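Local coordinates for protein RNA polymerase ECF-subfamily sigma factor (Streptomyces venezuelae, PDB 6DXO) that probably directs RNA polymerase to specific promoters as an ECF sigma factor and is usually held inactive by an anti-sigma factor until released, at residues D24-Y29 against D42-T47; R97-Q102 against R140-L145; Q104-L109 against K132-R137; L115-T120 against K126-I131. One frame throughout, in Å; residues are numbered along the deposited sequence.

Interaction 1: residues D24-Y29 against D42-T47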
loop_
_atom_site.group_PDB
_atom_site.type_symbol
_atom_site.label_atom_id
_atom_site.label_comp_id
_atom_site.label_asym_id
_atom_site.label_seq_id
_atom_site.Cartn_x
_atom_site.Cartn_y
_atom_site.Cartn_z
ATOM N N ASP A 24 -3.056 2.334 -2.389
ATOM C CA ASP A 24 -3.325 2.301 -3.838
ATOM C C ASP A 24 -3.077 3.670 -4.469
ATOM O O ASP A 24 -2.599 3.780 -5.600
ATOM C CB ASP A 24 -4.756 1.848 -4.132
ATOM C CG ASP A 24 -4.961 0.348 -3.916
ATOM O OD1 ASP A 24 -4.005 -0.441 -4.104
ATOM O OD2 ASP A 24 -6.095 -0.045 -3.582
ATOM N N THR A 25 -3.400 4.728 -3.733
ATOM C CA THR A 25 -3.151 6.075 -4.243
ATOM C C THR A 25 -1.661 6.357 -4.382
ATOM O O THR A 25 -1.240 6.946 -5.385
ATOM C CB THR A 25 -3.821 7.158 -3.353
ATOM O OG1 THR A 25 -5.233 6.894 -3.251
ATOM C CG2 THR A 25 -3.623 8.521 -3.975
ATOM N N VAL A 26 -0.865 5.970 -3.379
ATOM C CA VAL A 26 0.589 6.144 -3.442
ATOM C C VAL A 26 1.120 5.348 -4.627
ATOM O O VAL A 26 1.895 5.846 -5.447
ATOM C CB VAL A 26 1.294 5.722 -2.131
ATOM C CG1 VAL A 26 2.802 5.566 -2.318
ATOM C CG2 VAL A 26 1.003 6.745 -1.012
ATOM N N TYR A 27 0.664 4.108 -4.726
ATOM C CA TYR A 27 1.137 3.226 -5.806
ATOM C C TYR A 27 0.846 3.825 -7.171
ATOM O O TYR A 27 1.712 3.829 -8.060
ATOM C CB TYR A 27 0.464 1.875 -5.645
ATOM C CG TYR A 27 0.748 0.871 -6.735
ATOM C CD1 TYR A 27 1.969 0.224 -6.809
ATOM C CD2 TYR A 27 -0.234 0.549 -7.654
ATOM C CE1 TYR A 27 2.213 -0.754 -7.829
ATOM C CE2 TYR A 27 -0.018 -0.410 -8.644
ATOM C CZ TYR A 27 1.202 -1.043 -8.725
ATOM O OH TYR A 27 1.391 -1.981 -9.714
ATOM N N ARG A 28 -0.362 4.336 -7.347
ATOM C CA ARG A 28 -0.757 4.930 -8.623
ATOM C C ARG A 28 0.022 6.190 -8.952
ATOM O O ARG A 28 0.361 6.409 -10.104
ATOM C CB ARG A 28 -2.261 5.179 -8.684
ATOM C CG ARG A 28 -3.068 3.877 -8.718
ATOM C CD ARG A 28 -4.503 4.161 -9.080
ATOM N NE ARG A 28 -5.289 4.585 -7.932
ATOM C CZ ARG A 28 -6.034 3.757 -7.205
ATOM N NH1 ARG A 28 -6.089 2.472 -7.515
ATOM N NH2 ARG A 28 -6.725 4.214 -6.171
ATOM N N TYR A 29 0.342 6.998 -7.941
ATOM C CA TYR A 29 1.187 8.159 -8.202
ATOM C C TYR A 29 2.568 7.721 -8.726
ATOM O O TYR A 29 3.105 8.278 -9.709
ATOM C CB TYR A 29 1.315 9.012 -6.936
ATOM C CG TYR A 29 2.383 10.086 -7.085
ATOM C CD1 TYR A 29 2.117 11.265 -7.781
ATOM C CD2 TYR A 29 3.667 9.891 -6.575
ATOM C CE1 TYR A 29 3.106 12.261 -7.926
ATOM C CE2 TYR A 29 4.655 10.875 -6.726
ATOM C CZ TYR A 29 4.367 12.037 -7.410
ATOM O OH TYR A 29 5.355 12.993 -7.575
ATOM N N ASP A 42 8.095 -1.450 -4.665
ATOM C CA ASP A 42 9.165 -1.212 -3.696
ATOM C C ASP A 42 9.163 0.215 -3.145
ATOM O O ASP A 42 9.315 0.425 -1.937
ATOM C CB ASP A 42 10.540 -1.536 -4.290
ATOM C CG ASP A 42 10.777 -3.031 -4.446
ATOM O OD1 ASP A 42 9.978 -3.828 -3.902
ATOM O OD2 ASP A 42 11.774 -3.407 -5.104
ATOM N N LEU A 43 8.994 1.195 -4.027
ATOM C CA LEU A 43 8.934 2.582 -3.584
ATOM C C LEU A 43 7.641 2.882 -2.805
ATOM O O LEU A 43 7.584 3.811 -2.007
ATOM C CB LEU A 43 9.130 3.554 -4.763
ATOM C CG LEU A 43 10.505 3.550 -5.448
ATOM C CD1 LEU A 43 10.538 4.587 -6.570
ATOM C CD2 LEU A 43 11.628 3.797 -4.466
ATOM N N THR A 44 6.599 2.089 -3.024
ATOM C CA THR A 44 5.364 2.292 -2.265
ATOM C C THR A 44 5.646 1.881 -0.834
ATOM O O THR A 44 5.327 2.606 0.121
ATOM C CB THR A 44 4.191 1.462 -2.868
ATOM O OG1 THR A 44 3.907 1.943 -4.187
ATOM C CG2 THR A 44 2.931 1.622 -2.018
ATOM N N SER A 45 6.278 0.726 -0.687
ATOM C CA SER A 45 6.691 0.233 0.623
ATOM C C SER A 45 7.615 1.234 1.296
ATOM O O SER A 45 7.403 1.604 2.445
ATOM C CB SER A 45 7.401 -1.113 0.474
ATOM O OG SER A 45 8.014 -1.502 1.686
ATOM N N GLU A 46 8.643 1.680 0.578
ATOM C CA GLU A 46 9.558 2.678 1.150
ATOM C C GLU A 46 8.885 3.995 1.580
ATOM O O GLU A 46 9.277 4.594 2.592
ATOM C CB GLU A 46 10.713 2.962 0.193
ATOM C CG GLU A 46 11.821 3.809 0.815
ATOM C CD GLU A 46 12.473 3.126 2.016
ATOM O OE1 GLU A 46 12.542 1.876 2.031
ATOM O OE2 GLU A 46 12.916 3.838 2.948
ATOM N N THR A 47 7.885 4.442 0.825
ATOM C CA THR A 47 7.150 5.656 1.163
ATOM C C THR A 47 6.493 5.514 2.530
ATOM O O THR A 47 6.638 6.365 3.399
ATOM C CB THR A 47 6.080 5.993 0.107
ATOM O OG1 THR A 47 6.715 6.334 -1.136
ATOM C CG2 THR A 47 5.210 7.145 0.560
#
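Tyr27 and Thr44 mark the nearest backbone approach of two helices of the sigma-70 region 2 helical bundle, their CA atoms 5.6 Å apart, a closeness that suits the small side chain of Thr44. The segments' axes pass at 9.2 Å with an angle of 129° between their directions. Asp42 to Ser45 probably form the polymerase core-binding motif; within it Thr44 points toward helix 12-31 and Ser45 points away, where Gln66 of the other protein chain packs on it. Val26 supplies the apolar part of the contact. Its CG1 is anti to the backbone N (chi1 165°); the Val26 and Thr44 side chains pass in opposite directions, CG1 to CG2 4.0 Å, and Val26 CG1 meets Thr47 CG2 tip to tip at 4.1 Å. Tyr27 meets Thr44 OG1 with its CA, at 3.5 Å, and with the edge of its ring, the oxygen lying in the ring plane 3.7 Å from CD1. The hydroxyl is not left to these carbons, because it is hydrogen-bonded to the carbonyl of Ala40 one turn earlier. Phe48 and Ile30 add further apolar cover, and Leu58 of the other protein chain packs on Tyr27. Thr47 likewise satisfies its buried hydroxyl within its own helix: OG1 donates to Leu43 O over 2.8 Å, tilted 24° from the carbonyl plane, while Thr47 N reaches that oxygen from the opposite face.

Interaction 2: residues R97-Q102 against R140-L145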
loop_
_atom_site.group_PDB
_atom_site.type_symbol
_atom_site.label_atom_id
_atom_site.label_comp_id
_atom_site.label_asym_id
_atom_site.label_seq_id
_atom_site.Cartn_x
_atom_site.Cartn_y
_atom_site.Cartn_z
ATOM N N ARG A 97 10.387 -10.708 0.426
ATOM C CA ARG A 97 10.238 -9.861 -0.750
ATOM C C ARG A 97 11.261 -10.198 -1.838
ATOM O O ARG A 97 11.099 -9.800 -2.987
ATOM C CB ARG A 97 10.331 -8.380 -0.363
ATOM C CG ARG A 97 9.014 -7.777 0.099
ATOM C CD ARG A 97 8.429 -6.847 -0.964
ATOM N NE ARG A 97 8.207 -7.522 -2.242
ATOM C CZ ARG A 97 7.838 -6.904 -3.360
ATOM N NH1 ARG A 97 7.647 -5.593 -3.362
ATOM N NH2 ARG A 97 7.658 -7.593 -4.478
ATOM N N ARG A 98 12.303 -10.942 -1.471
ATOM C CA ARG A 98 13.367 -11.305 -2.413
ATOM C C ARG A 98 13.101 -12.605 -3.183
ATOM O O ARG A 98 13.731 -12.859 -4.212
ATOM C CB ARG A 98 14.720 -11.380 -1.698
ATOM C CG ARG A 98 15.225 -10.045 -1.172
ATOM C CD ARG A 98 16.632 -10.179 -0.618
ATOM N NE ARG A 98 16.674 -11.065 0.540
ATOM C CZ ARG A 98 16.988 -10.669 1.769
ATOM N NH1 ARG A 98 17.300 -9.403 1.997
ATOM N NH2 ARG A 98 17.001 -11.542 2.766
ATOM N N LEU A 99 12.176 -13.425 -2.689
ATOM C CA LEU A 99 11.822 -14.666 -3.377
ATOM C C LEU A 99 11.245 -14.365 -4.746
ATOM O O LEU A 99 10.683 -13.294 -4.966
ATOM C CB LEU A 99 10.794 -15.465 -2.565
ATOM C CG LEU A 99 11.164 -15.838 -1.133
ATOM C CD1 LEU A 99 9.946 -16.392 -0.393
ATOM C CD2 LEU A 99 12.318 -16.835 -1.113
ATOM N N ASN A 100 11.372 -15.314 -5.670
ATOM C CA ASN A 100 10.761 -15.169 -6.981
ATOM C C ASN A 100 9.242 -15.134 -6.827
ATOM O O ASN A 100 8.725 -15.469 -5.762
ATOM C CB ASN A 100 11.210 -16.295 -7.922
ATOM C CG ASN A 100 10.477 -17.600 -7.669
ATOM O OD1 ASN A 100 9.906 -17.807 -6.600
ATOM N ND2 ASN A 100 10.495 -18.490 -8.656
ATOM N N PRO A 101 8.525 -14.708 -7.880
ATOM C CA PRO A 101 7.063 -14.578 -7.836
ATOM C C PRO A 101 6.335 -15.803 -7.265
ATOM O O PRO A 101 5.538 -15.647 -6.338
ATOM C CB PRO A 101 6.679 -14.351 -9.308
ATOM C CG PRO A 101 7.942 -14.584 -10.107
ATOM C CD PRO A 101 9.064 -14.277 -9.179
ATOM N N GLN A 102 6.599 -16.992 -7.801
ATOM C CA GLN A 102 5.915 -18.196 -7.330
ATOM C C GLN A 102 6.166 -18.494 -5.847
ATOM O O GLN A 102 5.225 -18.738 -5.085
ATOM C CB GLN A 102 6.295 -19.408 -8.188
ATOM C CG GLN A 102 5.792 -19.329 -9.614
ATOM C CD GLN A 102 4.279 -19.374 -9.703
ATOM O OE1 GLN A 102 3.677 -20.446 -9.671
ATOM N NE2 GLN A 102 3.655 -18.206 -9.815
ATOM N N ARG A 140 13.241 -23.015 2.009
ATOM C CA ARG A 140 14.659 -23.354 1.923
ATOM C C ARG A 140 15.461 -22.159 1.412
ATOM O O ARG A 140 16.574 -21.899 1.879
ATOM C CB ARG A 140 14.891 -24.597 1.045
ATOM C CG ARG A 140 15.500 -24.296 -0.311
ATOM C CD ARG A 140 16.443 -25.404 -0.767
ATOM N NE ARG A 140 15.738 -26.621 -1.157
ATOM C CZ ARG A 140 15.363 -26.902 -2.401
ATOM N NH1 ARG A 140 15.623 -26.051 -3.385
ATOM N NH2 ARG A 140 14.726 -28.034 -2.665
ATOM N N THR A 141 14.874 -21.414 0.480
ATOM C CA THR A 141 15.505 -20.209 -0.049
ATOM C C THR A 141 15.593 -19.095 0.993
ATOM O O THR A 141 16.581 -18.359 1.038
ATOM C CB THR A 141 14.775 -19.683 -1.283
ATOM O OG1 THR A 141 14.863 -20.649 -2.335
ATOM C CG2 THR A 141 15.393 -18.366 -1.751
ATOM N N LEU A 142 14.566 -18.963 1.824
ATOM C CA LEU A 142 14.625 -18.013 2.930
ATOM C C LEU A 142 15.750 -18.406 3.873
ATOM O O LEU A 142 16.414 -17.551 4.463
ATOM C CB LEU A 142 13.308 -17.981 3.706
ATOM C CG LEU A 142 12.100 -17.284 3.087
ATOM C CD1 LEU A 142 10.907 -17.441 4.011
ATOM C CD2 LEU A 142 12.387 -15.813 2.837
ATOM N N ALA A 143 15.963 -19.710 4.009
ATOM C CA ALA A 143 16.970 -20.227 4.922
ATOM C C ALA A 143 18.386 -19.884 4.464
ATOM O O ALA A 143 19.282 -19.705 5.292
ATOM C CB ALA A 143 16.812 -21.728 5.090
ATOM N N ARG A 144 18.588 -19.787 3.152
ATOM C CA ARG A 144 19.914 -19.476 2.626
ATOM C C ARG A 144 20.225 -17.977 2.664
ATOM O O ARG A 144 21.202 -17.563 3.290
ATOM C CB ARG A 144 20.111 -20.043 1.214
ATOM C CG ARG A 144 19.385 -19.301 0.106
ATOM C CD ARG A 144 19.781 -19.858 -1.244
ATOM N NE ARG A 144 19.688 -21.312 -1.250
ATOM C CZ ARG A 144 18.633 -21.994 -1.684
ATOM N NH1 ARG A 144 17.578 -21.351 -2.165
ATOM N NH2 ARG A 144 18.637 -23.319 -1.645
ATOM N N LEU A 145 19.397 -17.168 2.008
ATOM C CA LEU A 145 19.634 -15.728 1.966
ATOM C C LEU A 145 19.306 -15.056 3.297
ATOM O O LEU A 145 19.234 -13.831 3.386
ATOM C CB LEU A 145 18.883 -15.068 0.803
ATOM C CG LEU A 145 17.384 -15.305 0.612
ATOM C CD1 LEU A 145 16.583 -14.740 1.772
ATOM C CD2 LEU A 145 16.932 -14.682 -0.698
#
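Arg98, just before Leu99, runs past Leu145 in the opposite direction, and the two side chains lie alongside each other at the surface of the sigma-70 region 4 domain. Leu145 holds its CG between its own backbone N and carbonyl carbon (chi1 52°), and CD1 thereby comes to the edge of the guanidinium, in its plane, 3.4 Å from Arg98 NH2. Leu145 O also lies 3.3 Å from Arg98 NH2, but the angle is too poor for a hydrogen bond; the charge finds its mate in Asp94, bound through NH1. Next in the chain, Leu99 supplies the buried part. Its CD2 presses on Thr141 CG2 at 3.5 Å, tighter than ordinary methyl contact, and sits 4.1 Å from Leu142 CD2, whose side chain crosses it at about a right angle. Cutting Leu99 back to an alanine is likely to leave the methyls of Thr141 and Leu142 facing a gap and weaken the hold on the end of helix 128-144. Asn100 then caps helix 101-112 by accepting from Gln103 N. The joint between helices 89-98 and 101-112 is thus packed against the last turns of helix 128-144, with Ala95 and Val96 of helix 89-98 continuing the surface beneath Leu142.

Interaction 3: residues Q104-L109 against K132-R137; sequences QECVTL and KTLQYR
The hydrophobic core of the helix-turn-helix domain of sigma-70 region 4 is represented here by Cys106 of helix 101-112, which packs on Leu134 and Gln135 of helix 128-144. Few atoms do the work. Cys106 CB lies 3.7 Å from Leu134 CG and 3.8 Å from Leu134 CD2, so the branch point of the leucine, with one methyl, covers the cysteine's first carbon. The sulfur is swung anti to the backbone N (chi1 -169°), which carries it against the backbone of the other helix, 3.8 Å from Gln135 N and 3.9 Å from Gln135 CB. Compact groups at this point let the CA atoms of Cys106 and Gln135 stand 6.1 Å apart. Beyond CG the Gln135 chain is extended, and its OE1 accepts from Arg110 NE. Replacing Leu134 with a serine is likely to open a gap over Cys106 CB and bring a hydroxyl into a buried apolar setting. Elsewhere on helix 101-112, Glu61 of the other protein chain packs on Glu105, Thr108 and Leu109. Such packing of the long C-terminal helix on the helix that precedes the helix-turn-helix is typical of region 4 and other tri-helical DNA-binding domains.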
loop_
_atom_site.group_PDB
_atom_site.type_symbol
_atom_site.label_atom_id
_atom_site.label_comp_id
_atom_site.label_asym_id
_atom_site.label_seq_id
_atom_site.Cartn_x
_atom_site.Cartn_y
_atom_site.Cartn_z
ATOM N N GLN A 104 7.314 -16.444 -3.543
ATOM C CA GLN A 104 6.822 -15.359 -2.691
ATOM C C GLN A 104 5.320 -15.499 -2.425
ATOM O O GLN A 104 4.867 -15.454 -1.287
ATOM C CB GLN A 104 7.129 -13.986 -3.291
ATOM C CG GLN A 104 6.915 -12.872 -2.263
ATOM C CD GLN A 104 7.348 -11.497 -2.740
ATOM O OE1 GLN A 104 6.789 -10.485 -2.309
ATOM N NE2 GLN A 104 8.356 -11.447 -3.611
ATOM N N GLU A 105 4.552 -15.676 -3.491
ATOM C CA GLU A 105 3.116 -15.862 -3.373
ATOM C C GLU A 105 2.764 -17.085 -2.527
ATOM O O GLU A 105 1.809 -17.048 -1.751
ATOM C CB GLU A 105 2.480 -16.004 -4.753
ATOM C CG GLU A 105 0.980 -16.212 -4.701
ATOM C CD GLU A 105 0.334 -16.092 -6.061
ATOM O OE1 GLU A 105 1.077 -16.102 -7.069
ATOM O OE2 GLU A 105 -0.911 -15.982 -6.120
ATOM N N CYS A 106 3.521 -18.170 -2.686
ATOM C CA CYS A 106 3.242 -19.382 -1.918
ATOM C C CYS A 106 3.392 -19.129 -0.414
ATOM O O CYS A 106 2.488 -19.422 0.367
ATOM C CB CYS A 106 4.141 -20.545 -2.363
ATOM S SG CYS A 106 3.659 -22.159 -1.680
ATOM N N VAL A 107 4.525 -18.571 -0.002
ATOM C CA VAL A 107 4.734 -18.302 1.424
ATOM C C VAL A 107 3.734 -17.277 1.975
ATOM O O VAL A 107 3.307 -17.373 3.117
ATOM C CB VAL A 107 6.183 -17.850 1.756
ATOM C CG1 VAL A 107 7.189 -18.938 1.408
ATOM C CG2 VAL A 107 6.522 -16.540 1.072
ATOM N N THR A 108 3.365 -16.297 1.160
ATOM C CA THR A 108 2.421 -15.266 1.600
ATOM C C THR A 108 1.039 -15.872 1.842
ATOM O O THR A 108 0.450 -15.709 2.906
ATOM C CB THR A 108 2.324 -14.149 0.568
ATOM O OG1 THR A 108 3.630 -13.578 0.385
ATOM C CG2 THR A 108 1.365 -13.055 1.048
ATOM N N LEU A 109 0.541 -16.609 0.864
ATOM C CA LEU A 109 -0.751 -17.274 1.028
ATOM C C LEU A 109 -0.749 -18.294 2.171
ATOM O O LEU A 109 -1.674 -18.313 2.975
ATOM C CB LEU A 109 -1.164 -17.949 -0.274
ATOM C CG LEU A 109 -1.512 -17.082 -1.488
ATOM C CD1 LEU A 109 -1.494 -17.961 -2.727
ATOM C CD2 LEU A 109 -2.854 -16.416 -1.323
ATOM N N LYS A 132 3.176 -28.430 -2.239
ATOM C CA LYS A 132 4.078 -28.971 -1.228
ATOM C C LYS A 132 5.537 -28.800 -1.649
ATOM O O LYS A 132 6.388 -28.457 -0.831
ATOM C CB LYS A 132 3.757 -30.432 -0.927
ATOM C CG LYS A 132 2.494 -30.624 -0.121
ATOM C CD LYS A 132 2.228 -32.097 0.140
ATOM C CE LYS A 132 0.839 -32.298 0.721
ATOM N NZ LYS A 132 0.605 -33.710 1.112
ATOM N N THR A 133 5.823 -29.050 -2.925
ATOM C CA THR A 133 7.164 -28.827 -3.446
ATOM C C THR A 133 7.539 -27.347 -3.347
ATOM O O THR A 133 8.637 -26.994 -2.908
ATOM C CB THR A 133 7.273 -29.276 -4.911
ATOM O OG1 THR A 133 7.054 -30.690 -4.988
ATOM C CG2 THR A 133 8.653 -28.954 -5.464
ATOM N N LEU A 134 6.613 -26.488 -3.754
ATOM C CA LEU A 134 6.869 -25.053 -3.830
ATOM C C LEU A 134 7.128 -24.423 -2.471
ATOM O O LEU A 134 8.020 -23.581 -2.326
ATOM C CB LEU A 134 5.702 -24.350 -4.534
ATOM C CG LEU A 134 5.817 -22.847 -4.778
ATOM C CD1 LEU A 134 7.170 -22.490 -5.394
ATOM C CD2 LEU A 134 4.667 -22.373 -5.661
ATOM N N GLN A 135 6.349 -24.815 -1.469
ATOM C CA GLN A 135 6.522 -24.252 -0.143
ATOM C C GLN A 135 7.832 -24.723 0.462
ATOM O O GLN A 135 8.451 -24.014 1.250
ATOM C CB GLN A 135 5.350 -24.616 0.768
ATOM C CG GLN A 135 5.318 -26.070 1.219
ATOM C CD GLN A 135 4.109 -26.356 2.073
ATOM O OE1 GLN A 135 3.303 -25.462 2.339
ATOM N NE2 GLN A 135 3.974 -27.597 2.516
ATOM N N TYR A 136 8.261 -25.927 0.082
ATOM C CA TYR A 136 9.533 -26.430 0.561
ATOM C C TYR A 136 10.686 -25.626 -0.035
ATOM O O TYR A 136 11.597 -25.204 0.681
ATOM C CB TYR A 136 9.692 -27.932 0.269
ATOM C CG TYR A 136 11.081 -28.426 0.585
ATOM C CD1 TYR A 136 11.532 -28.491 1.898
ATOM C CD2 TYR A 136 11.954 -28.801 -0.430
ATOM C CE1 TYR A 136 12.806 -28.921 2.197
ATOM C CE2 TYR A 136 13.236 -29.237 -0.138
ATOM C CZ TYR A 136 13.654 -29.296 1.175
ATOM O OH TYR A 136 14.925 -29.724 1.475
ATOM N N ARG A 137 10.637 -25.401 -1.343
ATOM C CA ARG A 137 11.703 -24.685 -2.031
ATOM C C ARG A 137 11.736 -23.232 -1.584
ATOM O O ARG A 137 12.796 -22.609 -1.540
ATOM C CB ARG A 137 11.522 -24.768 -3.551
ATOM C CG ARG A 137 11.767 -26.159 -4.129
ATOM C CD ARG A 137 11.370 -26.237 -5.598
ATOM N NE ARG A 137 11.707 -27.531 -6.194
ATOM C CZ ARG A 137 11.281 -27.943 -7.386
ATOM N NH1 ARG A 137 10.488 -27.171 -8.118
ATOM N NH2 ARG A 137 11.640 -29.134 -7.844
#

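Interaction 4: residues L115-T120 against K126-I131; sequences LSVAET and KNEGAI
A carboxylate laid against a methyl is the odd feature here: Glu128 OE2 stands 3.5 Å from Ala118 CB, with a long, weak ion pair to Arg122 as a charged partner outside the two segments. The residues belong to the helix-turn-helix of sigma-70 region 4, in which helix 117-124 is followed by a short turn and by helix 128-144, the helix that by position corresponds to the DNA-recognition helix of this family. Inward of the carboxylate the contact becomes apolar. Val117 turns CG1 anti to its backbone N (chi1 171°), and that one methyl touches Glu128 CB at 3.7 Å and Ile131 CG2 at 3.9 Å, filling the angle between the two residues one turn apart. Thr120 brings CG2 to 4.0 Å from Ile131 CG2 and lies equally near Ile131 CD1, so the isoleucine is met on both of its branches. Ala121 and Met124 of helix 117-124 also touch Ile131. Both helices start with a capped first turn, which fixes where each begins. Ser116 and Glu119 form a capping box: Glu119 N donates to Ser116 OG at 3.0 Å, and Glu119 OE1 in return accepts from Ser116 N, which approaches from above the carboxylate plane. Thr120 OG1 also donates to Ser116 O, sharing that oxygen with Thr120 N. At the second helix the cap is Asn127, whose OD1 takes the N-H of Ala130 over a short 2.6 Å, the N-H...O angle being 159°.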
loop_
_atom_site.group_PDB
_atom_site.type_symbol
_atom_site.label_atom_id
_atom_site.label_comp_id
_atom_site.label_asym_id
_atom_site.label_seq_id
_atom_site.Cartn_x
_atom_site.Cartn_y
_atom_site.Cartn_z
ATOM N N LEU A 115 -3.653 -19.707 4.564
ATOM C CA LEU A 115 -4.373 -20.643 3.691
ATOM C C LEU A 115 -3.754 -22.041 3.755
ATOM O O LEU A 115 -2.538 -22.180 3.860
ATOM C CB LEU A 115 -4.410 -20.164 2.231
ATOM C CG LEU A 115 -5.610 -19.289 1.869
ATOM C CD1 LEU A 115 -5.607 -18.018 2.717
ATOM C CD2 LEU A 115 -5.592 -18.957 0.383
ATOM N N SER A 116 -4.602 -23.067 3.694
ATOM C CA SER A 116 -4.127 -24.446 3.654
ATOM C C SER A 116 -3.409 -24.728 2.341
ATOM O O SER A 116 -3.493 -23.943 1.407
ATOM C CB SER A 116 -5.298 -25.430 3.820
ATOM O OG SER A 116 -6.173 -25.417 2.700
ATOM N N VAL A 117 -2.712 -25.861 2.260
ATOM C CA VAL A 117 -2.154 -26.315 0.988
ATOM C C VAL A 117 -3.228 -26.378 -0.100
ATOM O O VAL A 117 -3.012 -25.922 -1.215
ATOM C CB VAL A 117 -1.481 -27.709 1.105
ATOM C CG1 VAL A 117 -1.126 -28.228 -0.273
ATOM C CG2 VAL A 117 -0.239 -27.620 1.975
ATOM N N ALA A 118 -4.389 -26.941 0.225
ATOM C CA ALA A 118 -5.475 -27.047 -0.750
ATOM C C ALA A 118 -6.007 -25.685 -1.208
ATOM O O ALA A 118 -6.188 -25.451 -2.405
ATOM C CB ALA A 118 -6.616 -27.906 -0.198
ATOM N N GLU A 119 -6.258 -24.791 -0.254
ATOM C CA GLU A 119 -6.708 -23.438 -0.575
ATOM C C GLU A 119 -5.655 -22.728 -1.430
ATOM O O GLU A 119 -5.994 -22.137 -2.455
ATOM C CB GLU A 119 -7.018 -22.632 0.699
ATOM C CG GLU A 119 -8.300 -23.074 1.422
ATOM C CD GLU A 119 -8.250 -22.833 2.921
ATOM O OE1 GLU A 119 -7.271 -22.307 3.448
ATOM O OE2 GLU A 119 -9.306 -23.230 3.620
ATOM N N THR A 120 -4.386 -22.814 -1.024
ATOM C CA THR A 120 -3.288 -22.220 -1.800
ATOM C C THR A 120 -3.222 -22.785 -3.226
ATOM O O THR A 120 -3.041 -22.057 -4.209
ATOM C CB THR A 120 -1.938 -22.405 -1.073
ATOM O OG1 THR A 120 -1.989 -21.713 0.185
ATOM C CG2 THR A 120 -0.779 -21.849 -1.901
ATOM N N LYS A 126 -2.442 -24.475 -9.112
ATOM C CA LYS A 126 -1.507 -25.589 -9.095
ATOM C C LYS A 126 -2.102 -26.759 -8.318
ATOM O O LYS A 126 -3.096 -26.603 -7.619
ATOM C CB LYS A 126 -0.182 -25.141 -8.480
ATOM C CG LYS A 126 0.411 -23.933 -9.189
ATOM C CD LYS A 126 1.857 -23.693 -8.823
ATOM C CE LYS A 126 2.613 -23.135 -10.016
ATOM N NZ LYS A 126 4.079 -23.103 -9.775
ATOM N N ASN A 127 -1.517 -27.946 -8.457
ATOM C CA ASN A 127 -1.981 -29.077 -7.668
ATOM C C ASN A 127 -1.282 -29.092 -6.322
ATOM O O ASN A 127 -0.201 -28.524 -6.176
ATOM C CB ASN A 127 -1.762 -30.397 -8.420
ATOM C CG ASN A 127 -0.298 -30.684 -8.671
ATOM O OD1 ASN A 127 0.468 -30.909 -7.734
ATOM N ND2 ASN A 127 0.099 -30.679 -9.940
ATOM N N GLU A 128 -1.905 -29.722 -5.333
ATOM C CA GLU A 128 -1.365 -29.733 -3.981
ATOM C C GLU A 128 0.054 -30.298 -3.918
ATOM O O GLU A 128 0.862 -29.854 -3.101
ATOM C CB GLU A 128 -2.310 -30.463 -3.025
ATOM C CG GLU A 128 -3.746 -29.977 -3.149
ATOM C CD GLU A 128 -4.693 -30.615 -2.159
ATOM O OE1 GLU A 128 -4.221 -31.137 -1.128
ATOM O OE2 GLU A 128 -5.918 -30.585 -2.415
ATOM N N GLY A 129 0.361 -31.264 -4.786
ATOM C CA GLY A 129 1.722 -31.762 -4.896
ATOM C C GLY A 129 2.702 -30.659 -5.248
ATOM O O GLY A 129 3.745 -30.505 -4.603
ATOM N N ALA A 130 2.363 -29.883 -6.271
ATOM C CA ALA A 130 3.178 -28.747 -6.679
ATOM C C ALA A 130 3.290 -27.706 -5.559
ATOM O O ALA A 130 4.328 -27.064 -5.415
ATOM C CB ALA A 130 2.626 -28.113 -7.948
ATOM N N ILE A 131 2.232 -27.541 -4.766
ATOM C CA ILE A 131 2.298 -26.613 -3.630
ATOM C C ILE A 131 3.241 -27.135 -2.537
ATOM O O ILE A 131 4.027 -26.384 -1.969
ATOM C CB ILE A 131 0.899 -26.287 -3.022
ATOM C CG1 ILE A 131 -0.020 -25.641 -4.064
ATOM C CG2 ILE A 131 1.036 -25.389 -1.771
ATOM C CD1 ILE A 131 0.535 -24.384 -4.702
#

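In the fold
From the N terminus, interaction 1 comes first: it closes a short loop between helices 12-31 and 37-53 within region 2 and is complete before the others begin. The remaining three lie in region 4 like brackets within brackets. Interaction 2 closes the widest loop, interaction 3 falls inside it, and interaction 4, the tight turn of the helix-turn-helix, falls inside interaction 3; none cross. All three use helix 128-144, which is held along its length from 126-131 through 132-137 to 140-145. Interactions 2 and 3 touch through Leu99 and Val107, interactions 3 and 4 through Leu109 and Leu115. Between the two domains, Asp42 and Arg97 join interactions 1 and 2 by a salt bridge.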